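Local coordinates for protein lombricine kinase (Urechis caupo, PDB 3JPZ) that catalyses the reversible transfer of a phosphoryl group between ATP and the guanidino compound lombricine, as a member of the phosphagen kinase family, at residues A[40-44]-A[45-49]; A[143-146]-A[147-151]; A[338-341]-A[342-346]. All blocks are in the same frame, centred on the assembly; numbering follows the deposited sequence. Where two conformers were deposited one is given.

Interaction 1 of 3, residues A[40-44]-A[45-49]; sequences HGVTV and DKVIQ
T43 and K46 meet where the loop 40-44 turns into helix 44-53, and the threonine serves as N-cap. Its side chain begins close to the helix, with T43 CB 4.0 Å from D45 N. OG1 sits between its own backbone N and carbonyl carbon (chi1 67°), a placing that brings it over the first turn. There T43 OG1 accepts from K46 N at 3.1 Å, in a nearly straight bond with an N-H...O angle of 165°. T43 OG1 also lies 3.7 Å from CB of K46 and equally far from CB of D45, so the hydroxyl rests between the roots of two side chains. The backbone of T43 continues the pattern: V47 N donates to T43 O at 3.2 Å, and one residue on, I48 N donates to V44 O at 3.0 Å.

Apolar contacts flank the cap. V42 CG1 meets V47 CG1 at 3.4 Å, tighter than usual for carbon, with the side chains crossing at about a right angle. V44 CG2 meets I48 CG2 more loosely, at 4.2 Å. All four side chains, V42, V44, V47 and I48, are buried, V44 against Y30 and L33 of helix 27-33, V47 against F76 of helix 73-83.

The polar ends reach elsewhere. D45 OD1 is hydrogen-bonded to Y30 OH and forms a salt bridge with R135 of the second subunit, which ties this helix start to the dimer interface. K46 runs away from the cap, bent at chi2, and its NZ is bound by the carbonyl oxygens of P131 and S192. The arrangement is a threonine N-cap with a hydrophobic staple between V42 (N') and V47 (N4), at the head of a helix in the small N-terminal domain of phosphagen kinases.

Interaction 2 of 3, residues A[143-146]-A[147-151]; sequences RVIT and TALAG
I145 and L149, one turn apart near the C-terminal end of helix 135-149, supply the apolar side-chain contact. They lie side by side and point the same way, with I145 CG2 resting 4.0 Å from L149 CD1. In I145 that branch stands opposite the backbone N, while CG1 is directed opposite the carbonyl carbon (chi1 -60°), leaving CG2 beside the leucine. Together they form part of a greasy strip that continues into the fold: I145 touches I216 and L149 touches I214, both on strand 212-216, and L149 also packs on I247 of helix 233-252. A148 and V144 complete this side against M251 of the same helix.

The backbone bonds follow the i to i+4 pattern. A148 N donates to V144 O at 3.1 Å, and L149 N to I145 O at 2.9 Å. The angle at the hydrogen falls from 152° in the former to 137° in the latter. The next bond, A150 N to T146 O, is weak.

Charge appears on the outer side, where NH2 of R143 is engaged in a salt bridge with E140, one turn earlier.

The I145 side chain lies about 9 Å from that of R223, a residue seen to bind ADP in this protein, so the helix packs behind the sheet of the nucleotide site without being part of the site. The chemistry is that of an amphipathic helix: its inner side is largely aliphatic and joins strand 212-216 and helix 233-252 by van der Waals packing, while its outer side carries threonines and a paired arginine suited to solvent.

Interaction 3 of 3, residues A[338-341]-A[342-346]; sequences QLLI and DGVKK
D342 opens the second segment and meets Q338 twice, through backbone and side chain. Its N donates to Q338 O at 2.8 Å, and its carboxylate receives Q338 NE2 on OD1, also at 2.8 Å. Q338 is bent at chi2 (61°), which curls the amide back toward the aspartate. The acceptor lies in the amide plane, yet OD1 is approached from above the carboxylate, 42° out of its plane, so the bond is well aimed at one end and oblique at the other. The other end of the amide is held too, since Q338 OE1 accepts from V104 N.

G343 follows, its N bound to L339 O at 2.9 Å.

V344 N then donates to L340 O, and its CG2 lies 3.7 Å from L340 CD1, the two side chains running alongside each other in the same direction. At K345 the backbone N bonds to I341 O at 2.9 Å, whereas its NZ pairs with D349 one turn further on.

Helix 333-355 thus turns L340 and V344 toward the large antiparallel sheet. Both rest on V282 of strand 279-285, and L340 also touches A280, a residue predicted to bind ATP; V344 packs on F108 besides, and Q338 reaches the loop at L103 and V104.

The three contacts are local and come in series along the chain. Interaction 1 caps the start of helix 44-53; interactions 2 and 3 join successive turns within helices 135-149 and 333-355. The centres of interactions 1 and 2 are about 30 Å apart, and those of interactions 1 and 3, on opposite sides of the chain's centre, about 39 Å. Interactions 2 and 3 pack helices on different strands, 212-216 and 279-285, of the antiparallel sheet of the catalytic domain, which carries nucleotide-binding residues. Interaction 1 lies in the N-terminal domain and also borders the second subunit, where D45 meets R135, the first residue of that subunit's copy of helix 135-149.

Interaction 1 of 3, residues A[40-44]-A[45-49]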
# COMPACT_ATOMS: atom_id res chain seq x y z
N HIS A 40 -12.63 -13.14 12.81
CA HIS A 40 -12.34 -12.90 11.40
C HIS A 40 -10.84 -12.91 11.13
O HIS A 40 -10.39 -12.62 10.02
CB HIS A 40 -12.98 -11.60 10.93
CG HIS A 40 -14.46 -11.53 11.13
ND1 HIS A 40 -15.05 -10.67 12.03
CD2 HIS A 40 -15.47 -12.23 10.55
CE1 HIS A 40 -16.36 -10.83 11.99
NE2 HIS A 40 -16.64 -11.77 11.10
N GLY A 41 -10.06 -13.25 12.15
CA GLY A 41 -8.63 -13.47 11.99
C GLY A 41 -7.81 -12.20 12.08
O GLY A 41 -6.61 -12.21 11.79
N VAL A 42 -8.44 -11.11 12.46
CA VAL A 42 -7.71 -9.88 12.73
C VAL A 42 -6.74 -10.12 13.88
O VAL A 42 -7.10 -10.72 14.89
CB VAL A 42 -8.64 -8.72 13.10
CG1 VAL A 42 -7.83 -7.49 13.48
CG2 VAL A 42 -9.57 -8.41 11.94
N THR A 43 -5.51 -9.65 13.71
CA THR A 43 -4.47 -9.82 14.72
C THR A 43 -3.96 -8.47 15.19
O THR A 43 -4.19 -7.46 14.55
CB THR A 43 -3.26 -10.54 14.11
OG1 THR A 43 -2.65 -9.67 13.15
CG2 THR A 43 -3.68 -11.83 13.43
N VAL A 44 -3.24 -8.47 16.31
CA VAL A 44 -2.67 -7.23 16.83
C VAL A 44 -1.82 -6.57 15.75
O VAL A 44 -1.89 -5.37 15.55
CB VAL A 44 -1.83 -7.47 18.10
CG1 VAL A 44 -0.52 -8.19 17.78
CG2 VAL A 44 -1.55 -6.14 18.80
N ASP A 45 -1.05 -7.38 15.03
CA ASP A 45 -0.18 -6.87 13.99
C ASP A 45 -0.96 -6.11 12.94
O ASP A 45 -0.53 -5.05 12.51
CB ASP A 45 0.62 -8.00 13.34
CG ASP A 45 1.95 -8.21 14.01
OD1 ASP A 45 2.20 -7.53 15.03
OD2 ASP A 45 2.74 -9.04 13.51
N LYS A 46 -2.10 -6.66 12.53
CA LYS A 46 -2.99 -5.98 11.59
C LYS A 46 -3.46 -4.62 12.10
O LYS A 46 -3.42 -3.63 11.37
CB LYS A 46 -4.22 -6.85 11.31
CG LYS A 46 -5.22 -6.18 10.39
CD LYS A 46 -4.66 -6.05 8.99
CE LYS A 46 -5.49 -5.14 8.14
NZ LYS A 46 -4.98 -5.10 6.74
N VAL A 47 -3.94 -4.55 13.34
CA VAL A 47 -4.54 -3.31 13.81
C VAL A 47 -3.49 -2.25 14.09
O VAL A 47 -3.80 -1.06 14.11
CB VAL A 47 -5.42 -3.52 15.05
CG1 VAL A 47 -6.47 -4.59 14.76
CG2 VAL A 47 -4.58 -3.89 16.27
N ILE A 48 -2.24 -2.66 14.29
CA ILE A 48 -1.19 -1.68 14.58
C ILE A 48 -0.28 -1.40 13.40
O ILE A 48 0.61 -0.55 13.49
CB ILE A 48 -0.32 -2.11 15.77
CG1 ILE A 48 0.53 -3.33 15.40
CG2 ILE A 48 -1.18 -2.39 16.99
CD1 ILE A 48 1.67 -3.58 16.33
N GLN A 49 -0.49 -2.09 12.29
CA GLN A 49 0.39 -1.92 11.13
C GLN A 49 0.65 -0.46 10.76
O GLN A 49 1.80 -0.06 10.59
CB GLN A 49 -0.15 -2.65 9.90
CG GLN A 49 0.80 -2.60 8.72
CD GLN A 49 2.13 -3.28 9.01
OE1 GLN A 49 2.18 -4.47 9.27
NE2 GLN A 49 3.21 -2.51 8.96

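Interaction 2 of 3, residues A[143-146]-A[147-151]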
# COMPACT_ATOMS: atom_id res chain seq x y z
N ARG A 143 -23.85 -4.74 -1.32
CA ARG A 143 -25.15 -5.27 -1.69
C ARG A 143 -26.17 -4.87 -0.66
O ARG A 143 -27.25 -4.39 -0.99
CB ARG A 143 -25.12 -6.79 -1.81
CG ARG A 143 -26.47 -7.36 -2.20
CD ARG A 143 -26.45 -8.86 -2.38
NE ARG A 143 -26.43 -9.56 -1.10
CZ ARG A 143 -27.46 -9.62 -0.26
NH1 ARG A 143 -28.60 -9.01 -0.55
NH2 ARG A 143 -27.34 -10.29 0.88
N VAL A 144 -25.83 -5.07 0.60
CA VAL A 144 -26.73 -4.78 1.71
C VAL A 144 -27.15 -3.31 1.68
O VAL A 144 -28.33 -3.00 1.69
CB VAL A 144 -26.06 -5.12 3.05
CG1 VAL A 144 -26.85 -4.57 4.22
CG2 VAL A 144 -25.88 -6.63 3.18
N ILE A 145 -26.17 -2.41 1.62
CA ILE A 145 -26.46 -0.99 1.63
C ILE A 145 -27.24 -0.56 0.38
O ILE A 145 -28.19 0.19 0.46
CB ILE A 145 -25.15 -0.18 1.74
CG1 ILE A 145 -24.43 -0.54 3.04
CG2 ILE A 145 -25.43 1.30 1.69
CD1 ILE A 145 -23.04 0.05 3.17
N THR A 146 -26.83 -1.08 -0.77
CA THR A 146 -27.43 -0.66 -2.04
C THR A 146 -28.88 -1.13 -2.22
O THR A 146 -29.72 -0.38 -2.70
CB THR A 146 -26.58 -1.14 -3.24
OG1 THR A 146 -26.99 -0.48 -4.44
CG2 THR A 146 -26.71 -2.64 -3.42
N THR A 147 -29.18 -2.36 -1.81
CA THR A 147 -30.56 -2.86 -1.95
C THR A 147 -31.44 -2.25 -0.86
O THR A 147 -32.63 -2.01 -1.07
CB THR A 147 -30.65 -4.40 -1.93
OG1 THR A 147 -32.02 -4.80 -2.05
CG2 THR A 147 -30.07 -4.98 -0.66
N ALA A 148 -30.86 -1.99 0.31
CA ALA A 148 -31.57 -1.29 1.36
C ALA A 148 -31.91 0.13 0.90
O ALA A 148 -32.96 0.67 1.23
CB ALA A 148 -30.73 -1.24 2.62
N LEU A 149 -31.01 0.70 0.12
CA LEU A 149 -31.19 2.05 -0.41
C LEU A 149 -32.30 2.07 -1.44
O LEU A 149 -33.01 3.05 -1.58
CB LEU A 149 -29.90 2.53 -1.07
CG LEU A 149 -28.81 3.09 -0.16
CD1 LEU A 149 -27.55 3.31 -0.97
CD2 LEU A 149 -29.26 4.38 0.52
N ALA A 150 -32.43 0.97 -2.17
CA ALA A 150 -33.41 0.87 -3.24
C ALA A 150 -34.83 0.90 -2.69
O ALA A 150 -35.79 1.05 -3.45
CB ALA A 150 -33.18 -0.39 -4.05
N GLY A 151 -34.96 0.73 -1.38
CA GLY A 151 -36.26 0.74 -0.73
C GLY A 151 -36.62 2.08 -0.12
O GLY A 151 -37.67 2.22 0.50

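Interaction 3 of 3, residues A[338-341]-A[342-346]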
# COMPACT_ATOMS: atom_id res chain seq x y z
N GLN A 338 -25.92 20.83 17.98
CA GLN A 338 -26.27 21.98 18.81
C GLN A 338 -25.03 22.78 19.15
O GLN A 338 -25.07 24.02 19.19
CB GLN A 338 -26.97 21.55 20.09
CG GLN A 338 -27.50 22.74 20.87
CD GLN A 338 -28.50 23.51 20.07
OE1 GLN A 338 -29.51 22.96 19.64
NE2 GLN A 338 -28.23 24.80 19.84
N LEU A 339 -23.93 22.08 19.38
CA LEU A 339 -22.65 22.71 19.68
C LEU A 339 -22.17 23.51 18.47
O LEU A 339 -21.60 24.59 18.62
CB LEU A 339 -21.59 21.66 20.05
CG LEU A 339 -20.16 22.19 20.16
CD1 LEU A 339 -20.03 23.14 21.34
CD2 LEU A 339 -19.16 21.05 20.28
N LEU A 340 -22.42 22.99 17.27
CA LEU A 340 -22.08 23.69 16.04
C LEU A 340 -22.98 24.90 15.87
O LEU A 340 -22.52 26.00 15.56
CB LEU A 340 -22.26 22.77 14.83
CG LEU A 340 -22.01 23.44 13.48
CD1 LEU A 340 -20.53 23.66 13.24
CD2 LEU A 340 -22.60 22.61 12.36
N ILE A 341 -24.27 24.69 16.07
CA ILE A 341 -25.22 25.79 16.03
C ILE A 341 -24.77 26.91 16.96
O ILE A 341 -24.68 28.06 16.55
CB ILE A 341 -26.62 25.30 16.43
CG1 ILE A 341 -27.17 24.36 15.36
CG2 ILE A 341 -27.55 26.46 16.61
CD1 ILE A 341 -28.41 23.63 15.76
N ASP A 342 -24.46 26.58 18.21
CA ASP A 342 -24.11 27.59 19.20
C ASP A 342 -22.81 28.29 18.83
O ASP A 342 -22.69 29.50 18.96
CB ASP A 342 -23.98 26.97 20.59
CG ASP A 342 -25.29 26.44 21.11
OD1 ASP A 342 -26.35 26.81 20.56
OD2 ASP A 342 -25.25 25.66 22.08
N GLY A 343 -21.83 27.52 18.39
CA GLY A 343 -20.54 28.06 18.05
C GLY A 343 -20.63 28.96 16.84
O GLY A 343 -20.03 30.03 16.81
N VAL A 344 -21.40 28.54 15.84
CA VAL A 344 -21.48 29.27 14.59
C VAL A 344 -22.26 30.56 14.78
O VAL A 344 -21.91 31.60 14.22
CB VAL A 344 -22.13 28.42 13.48
CG1 VAL A 344 -22.41 29.28 12.25
CG2 VAL A 344 -21.24 27.24 13.13
N LYS A 345 -23.32 30.49 15.58
CA LYS A 345 -24.09 31.66 15.93
C LYS A 345 -23.20 32.70 16.62
O LYS A 345 -23.31 33.89 16.36
CB LYS A 345 -25.26 31.26 16.82
CG LYS A 345 -26.11 32.41 17.35
CD LYS A 345 -26.65 33.27 16.23
CE LYS A 345 -27.73 34.23 16.72
NZ LYS A 345 -27.25 35.07 17.84
N LYS A 346 -22.31 32.24 17.50
CA LYS A 346 -21.40 33.15 18.19
C LYS A 346 -20.42 33.79 17.21
O LYS A 346 -20.13 34.99 17.30
CB LYS A 346 -20.62 32.42 19.30
CG LYS A 346 -21.53 31.82 20.38
CD LYS A 346 -20.74 31.20 21.53
CE LYS A 346 -21.60 30.20 22.30
NZ LYS A 346 -20.82 29.35 23.26